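Long-range contacts in phosphatidylinositol-specific phospholipase C1 (Streptomyces antibioticus, PDB 3H4X), which belongs to the calcium-dependent phosphoinositide phospholipase C family and folds as a single-chain beta/alpha barrel: residues W64-G69 with G133-G138; T298-A303 with A322-L327. All blocks are in the same frame, centred on the assembly; numbering follows the deposited sequence.

Contact 1: W64-G69 with G133-G138; sequences WSNALG and GFNAKG. With EOH (ethanol), chain H.
The carbonyl oxygen of Phe134 is held by two side chains, Asn66 from across the contact and Lys206 from outside it. Asn66 ND2 donates to Phe134 O at 3.0 Å. The donor stands above the carbonyl plane, 61° out of it, so it uses no lone pair. Ser65 makes the shorter bond. Its OG donates to Gly133 O over 2.9 Å, within the carbonyl plane. With OG anti to the carbonyl carbon (chi1 -47°), the hydroxyl is set for Gly133 O, and Trp72 NE1 adds a weak bond to it. The Asn135 side chain crosses that of Asn66 at a slant, with the two amide planes 31° apart. Asn66 OD1 rests 3.1 Å from Asn135 CG. Asn135 CB packs 3.8 Å from Ser65 CB. Ser65 O is bonded by Arg140 NE. Asp132 accepts the N-H groups of Ser65 and Asn66, one on each carboxylate oxygen, and probably helps to hold the loop. The Phe134 side chain leaves the contact and packs on helix 209-222. An ethanol, whose modelled place is doubtful, lies beside Ala67 O. The two loops follow the adjacent parallel strands 58-64 and 124-130, and join at the C-terminal rim of a TIM barrel.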
loop_
_atom_site.group_PDB
_atom_site.type_symbol
_atom_site.label_atom_id
_atom_site.label_comp_id
_atom_site.label_asym_id
_atom_site.label_seq_id
_atom_site.Cartn_x
_atom_site.Cartn_y
_atom_site.Cartn_z
ATOM N N TRP A 64 2.665 -12.753 6.119
ATOM C CA TRP A 64 2.031 -14.053 6.296
ATOM C C TRP A 64 1.408 -14.133 7.684
ATOM O O TRP A 64 2.090 -13.897 8.685
ATOM C CB TRP A 64 3.053 -15.175 6.128
ATOM C CG TRP A 64 3.744 -15.169 4.807
ATOM C CD1 TRP A 64 4.715 -14.301 4.389
ATOM C CD2 TRP A 64 3.536 -16.087 3.730
ATOM N NE1 TRP A 64 5.112 -14.619 3.111
ATOM C CE2 TRP A 64 4.406 -15.713 2.686
ATOM C CE3 TRP A 64 2.695 -17.189 3.546
ATOM C CZ2 TRP A 64 4.460 -16.404 1.478
ATOM C CZ3 TRP A 64 2.754 -17.872 2.347
ATOM C CH2 TRP A 64 3.627 -17.477 1.328
ATOM N N SER A 65 0.122 -14.468 7.739
ATOM C CA SER A 65 -0.608 -14.532 9.004
ATOM C C SER A 65 -0.881 -15.954 9.472
ATOM O O SER A 65 -1.243 -16.160 10.628
ATOM C CB SER A 65 -1.967 -13.834 8.891
ATOM O OG SER A 65 -1.887 -12.565 8.280
ATOM N N ASN A 66 -0.755 -16.921 8.567
ATOM C CA ASN A 66 -1.161 -18.293 8.865
ATOM C C ASN A 66 0.002 -19.267 9.016
ATOM O O ASN A 66 -0.189 -20.487 9.028
ATOM C CB ASN A 66 -2.182 -18.785 7.839
ATOM C CG ASN A 66 -3.553 -18.190 8.067
ATOM O OD1 ASN A 66 -4.255 -18.569 9.006
ATOM N ND2 ASN A 66 -3.939 -17.238 7.223
ATOM N N ALA A 67 1.210 -18.731 9.130
ATOM C CA ALA A 67 2.342 -19.551 9.530
ATOM C C ALA A 67 2.162 -19.922 10.998
ATOM O O ALA A 67 1.322 -19.346 11.698
ATOM C CB ALA A 67 3.646 -18.810 9.314
ATOM N N LEU A 68 2.936 -20.896 11.462
ATOM C CA LEU A 68 2.803 -21.369 12.833
ATOM C C LEU A 68 3.437 -20.393 13.817
ATOM O O LEU A 68 4.349 -19.643 13.467
ATOM C CB LEU A 68 3.420 -22.764 12.984
ATOM C CG LEU A 68 2.827 -23.858 12.093
ATOM C CD1 LEU A 68 3.472 -25.198 12.397
ATOM C CD2 LEU A 68 1.323 -23.938 12.277
ATOM N N GLY A 69 2.943 -20.401 15.049
ATOM C CA GLY A 69 3.513 -19.575 16.103
ATOM C C GLY A 69 3.134 -18.113 15.990
ATOM O O GLY A 69 2.323 -17.731 15.145
ATOM N N GLY A 133 -3.750 -14.257 3.476
ATOM C CA GLY A 133 -4.916 -13.654 4.115
ATOM C C GLY A 133 -4.714 -13.421 5.602
ATOM O O GLY A 133 -3.590 -13.466 6.100
ATOM N N PHE A 134 -5.810 -13.164 6.307
ATOM C CA PHE A 134 -5.765 -12.970 7.747
ATOM C C PHE A 134 -5.901 -14.291 8.495
ATOM O O PHE A 134 -6.193 -15.339 7.907
ATOM C CB PHE A 134 -6.870 -12.006 8.194
ATOM C CG PHE A 134 -6.574 -10.560 7.911
ATOM C CD1 PHE A 134 -5.653 -9.870 8.674
ATOM C CD2 PHE A 134 -7.224 -9.888 6.886
ATOM C CE1 PHE A 134 -5.379 -8.535 8.419
ATOM C CE2 PHE A 134 -6.953 -8.555 6.628
ATOM C CZ PHE A 134 -6.031 -7.882 7.393
ATOM N N ASN A 135 -5.689 -14.222 9.801
ATOM C CA ASN A 135 -5.806 -15.376 10.676
ATOM C C ASN A 135 -6.436 -14.943 11.992
ATOM O O ASN A 135 -5.787 -14.948 13.036
ATOM C CB ASN A 135 -4.425 -15.985 10.916
ATOM C CG ASN A 135 -4.473 -17.225 11.778
ATOM O OD1 ASN A 135 -5.545 -17.755 12.068
ATOM N ND2 ASN A 135 -3.305 -17.697 12.192
ATOM N N ALA A 136 -7.701 -14.546 11.930
ATOM C CA ALA A 136 -8.406 -14.064 13.109
ATOM C C ALA A 136 -8.396 -15.101 14.228
ATOM O O ALA A 136 -8.193 -14.765 15.395
ATOM C CB ALA A 136 -9.834 -13.678 12.750
ATOM N N LYS A 137 -8.605 -16.362 13.866
ATOM C CA LYS A 137 -8.665 -17.435 14.854
ATOM C C LYS A 137 -7.350 -17.573 15.617
ATOM O O LYS A 137 -7.334 -18.001 16.772
ATOM C CB LYS A 137 -9.021 -18.761 14.179
ATOM C CG LYS A 137 -10.341 -18.743 13.427
ATOM C CD LYS A 137 -11.513 -18.524 14.367
ATOM C CE LYS A 137 -12.839 -18.613 13.626
ATOM N NZ LYS A 137 -14.004 -18.500 14.547
ATOM N N GLY A 138 -6.247 -17.214 14.965
ATOM C CA GLY A 138 -4.924 -17.310 15.572
ATOM C C GLY A 138 -4.416 -15.998 16.143
ATOM O O GLY A 138 -3.226 -15.853 16.420
HETATM C C1 EOH H . -1.663 -19.921 12.999
HETATM C C2 EOH H . -2.688 -19.817 14.123
HETATM O O EOH H . -0.422 -20.399 13.466
#

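Contact 2: T298-A303 with A322-L327. With EOH (ethanol), chain R.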
loop_
_atom_site.group_PDB
_atom_site.type_symbol
_atom_site.label_atom_id
_atom_site.label_comp_id
_atom_site.label_asym_id
_atom_site.label_seq_id
_atom_site.Cartn_x
_atom_site.Cartn_y
_atom_site.Cartn_z
ATOM N N THR A 298 13.835 -3.567 -13.595
ATOM C CA THR A 298 14.814 -3.237 -12.565
ATOM C C THR A 298 15.788 -2.167 -13.035
ATOM O O THR A 298 15.981 -1.155 -12.360
ATOM C CB THR A 298 15.600 -4.489 -12.131
ATOM O OG1 THR A 298 14.682 -5.510 -11.723
ATOM C CG2 THR A 298 16.547 -4.163 -10.981
ATOM N N HIS A 299 16.390 -2.395 -14.201
ATOM C CA HIS A 299 17.444 -1.525 -14.720
ATOM C C HIS A 299 17.108 -0.878 -16.063
ATOM O O HIS A 299 17.893 -0.980 -17.004
ATOM C CB HIS A 299 18.748 -2.313 -14.900
ATOM C CG HIS A 299 19.334 -2.838 -13.627
ATOM N ND1 HIS A 299 20.154 -2.081 -12.817
ATOM C CD2 HIS A 299 19.240 -4.052 -13.037
ATOM C CE1 HIS A 299 20.528 -2.803 -11.776
ATOM N NE2 HIS A 299 19.988 -4.003 -11.885
ATOM N N PRO A 300 15.953 -0.203 -16.169
ATOM C CA PRO A 300 15.725 0.524 -17.411
ATOM C C PRO A 300 16.587 1.776 -17.389
ATOM O O PRO A 300 17.211 2.064 -16.372
ATOM C CB PRO A 300 14.253 0.912 -17.310
ATOM C CG PRO A 300 14.046 1.113 -15.847
ATOM C CD PRO A 300 14.899 0.059 -15.173
ATOM N N THR A 301 16.632 2.519 -18.488
ATOM C CA THR A 301 17.297 3.813 -18.450
ATOM C C THR A 301 16.405 4.795 -17.698
ATOM O O THR A 301 15.188 4.611 -17.629
ATOM C CB THR A 301 17.596 4.365 -19.858
ATOM O OG1 THR A 301 16.374 4.762 -20.489
ATOM C CG2 THR A 301 18.305 3.318 -20.716
ATOM N N GLU A 302 17.012 5.824 -17.120
ATOM C CA GLU A 302 16.263 6.855 -16.419
ATOM C C GLU A 302 15.205 7.472 -17.331
ATOM O O GLU A 302 14.067 7.706 -16.915
ATOM C CB GLU A 302 17.209 7.938 -15.896
ATOM C CG GLU A 302 16.513 9.079 -15.184
ATOM C CD GLU A 302 17.486 10.125 -14.670
ATOM O OE1 GLU A 302 18.557 10.301 -15.290
ATOM O OE2 GLU A 302 17.176 10.772 -13.648
ATOM N N ALA A 303 15.588 7.735 -18.577
ATOM C CA ALA A 303 14.680 8.348 -19.539
ATOM C C ALA A 303 13.475 7.454 -19.820
ATOM O O ALA A 303 12.344 7.930 -19.894
ATOM C CB ALA A 303 15.417 8.679 -20.831
ATOM N N ALA A 322 7.257 -0.729 -9.863
ATOM C CA ALA A 322 8.129 -1.684 -10.527
ATOM C C ALA A 322 9.259 -1.998 -9.544
ATOM O O ALA A 322 9.077 -1.871 -8.331
ATOM C CB ALA A 322 8.668 -1.117 -11.838
ATOM N N ASP A 323 10.421 -2.400 -10.056
ATOM C CA ASP A 323 11.554 -2.757 -9.201
ATOM C C ASP A 323 12.739 -1.815 -9.392
ATOM O O ASP A 323 13.891 -2.247 -9.320
ATOM C CB ASP A 323 12.020 -4.186 -9.496
ATOM C CG ASP A 323 10.993 -5.235 -9.121
ATOM O OD1 ASP A 323 9.986 -4.895 -8.471
ATOM O OD2 ASP A 323 11.197 -6.413 -9.480
ATOM N N TRP A 324 12.464 -0.536 -9.616
ATOM C CA TRP A 324 13.505 0.407 -10.033
ATOM C C TRP A 324 14.368 0.957 -8.896
ATOM O O TRP A 324 14.650 2.155 -8.846
ATOM C CB TRP A 324 12.892 1.563 -10.826
ATOM C CG TRP A 324 12.176 1.129 -12.074
ATOM C CD1 TRP A 324 12.475 0.055 -12.860
ATOM C CD2 TRP A 324 11.057 1.777 -12.688
ATOM N NE1 TRP A 324 11.604 -0.011 -13.922
ATOM C CE2 TRP A 324 10.724 1.036 -13.840
ATOM C CE3 TRP A 324 10.299 2.909 -12.373
ATOM C CZ2 TRP A 324 9.665 1.389 -14.677
ATOM C CZ3 TRP A 324 9.251 3.259 -13.209
ATOM C CH2 TRP A 324 8.944 2.502 -14.345
ATOM N N TYR A 325 14.804 0.085 -7.994
ATOM C CA TYR A 325 15.653 0.531 -6.894
ATOM C C TYR A 325 16.978 1.183 -7.342
ATOM O O TYR A 325 17.519 2.020 -6.624
ATOM C CB TYR A 325 15.884 -0.593 -5.873
ATOM C CG TYR A 325 16.661 -1.776 -6.403
ATOM C CD1 TYR A 325 18.048 -1.802 -6.343
ATOM C CD2 TYR A 325 16.010 -2.871 -6.955
ATOM C CE1 TYR A 325 18.764 -2.882 -6.823
ATOM C CE2 TYR A 325 16.720 -3.955 -7.440
ATOM C CZ TYR A 325 18.096 -3.953 -7.369
ATOM O OH TYR A 325 18.811 -5.027 -7.850
ATOM N N PRO A 326 17.501 0.814 -8.530
ATOM C CA PRO A 326 18.728 1.475 -8.987
ATOM C C PRO A 326 18.517 2.926 -9.413
ATOM O O PRO A 326 19.485 3.625 -9.716
ATOM C CB PRO A 326 19.146 0.638 -10.204
ATOM C CG PRO A 326 18.487 -0.676 -10.020
ATOM C CD PRO A 326 17.166 -0.347 -9.371
ATOM N N LEU A 327 17.267 3.380 -9.431
ATOM C CA LEU A 327 16.953 4.715 -9.932
ATOM C C LEU A 327 16.213 5.584 -8.915
ATOM O O LEU A 327 15.059 5.946 -9.129
ATOM C CB LEU A 327 16.121 4.613 -11.215
ATOM C CG LEU A 327 16.713 3.817 -12.380
ATOM C CD1 LEU A 327 15.660 3.605 -13.460
ATOM C CD2 LEU A 327 17.941 4.513 -12.947
HETATM C C1 EOH R . 21.055 0.432 -5.618
HETATM C C2 EOH R . 21.397 0.284 -7.095
HETATM O O EOH R . 19.935 1.265 -5.417
#
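Pro300 lies over one face of the Trp324 indole, on its five-membered ring. Pro300 CG is 3.3 Å from Trp324 NE1, and the two side chains cross at about a right angle. Ala322 CB sits over the other face, so the indole is sandwiched between the two. Leu327 extends the apolar patch, with CD1 3.8 Å from Pro300 CG. Further along, Pro326 is touched from two residues. Its CG meets His299 CE1 at 3.4 Å, while its CD lies 3.3 Å from Thr298 O. That carbonyl oxygen is buried near the edge of the Trp324 ring and has no hydrogen-bond partner. The methyl of Thr298 is anti to the backbone N and reaches Tyr325, CG2 to CE2 3.6 Å. Pro326 CD also packs on one face of that phenol ring. No hydrogen bond joins the two segments. A CA-H...O contact, Thr298 CA to Asp323 O at 3.5 Å, comes nearest to one.

The outer shell sets these groups in place. Trp324 NE1 donates to Asp296 O, which fixes the rotation of the indole. Asp296 OD2 accepts the N-H groups of Thr298 and His299. Trp324 is the centre of an inverse gamma turn and begins a type I turn closed by Leu327 N to Trp324 O, 2.9 Å. Thr301 is the N-cap of helix 302-314, its OG1 bonded to Glu304 N. Glu302 OE2 bonds to Ser329 OG, tying this helix to helix 328-331. The loop leading into helix 302-314, after strand 282-286, packs on the loop after strand 319-322 at the C-terminal rim of the TIM barrel.

Contacts 1 and 2 both join segments, loop or helix start, that come after neighbouring parallel strands on the same C-terminal rim of the barrel. Contact 1 belongs to strands 58-64 and 124-130, contact 2 to strands 282-286 and 319-322. Their centres are about 34 Å apart and their nearest atoms about 16 Å apart, so they do not touch. Each lies about 20 Å from the centre of the chain. They differ in chemistry: contact 1 is buried and polar, contact 2 is at the surface and mostly apolar. Contact 1 is near a modelled acetyl group, about 6 Å from the Phe134 side chain, and Ala136 lines an acetyl pocket. In contact 2 an ethanol is bonded to Tyr325 O.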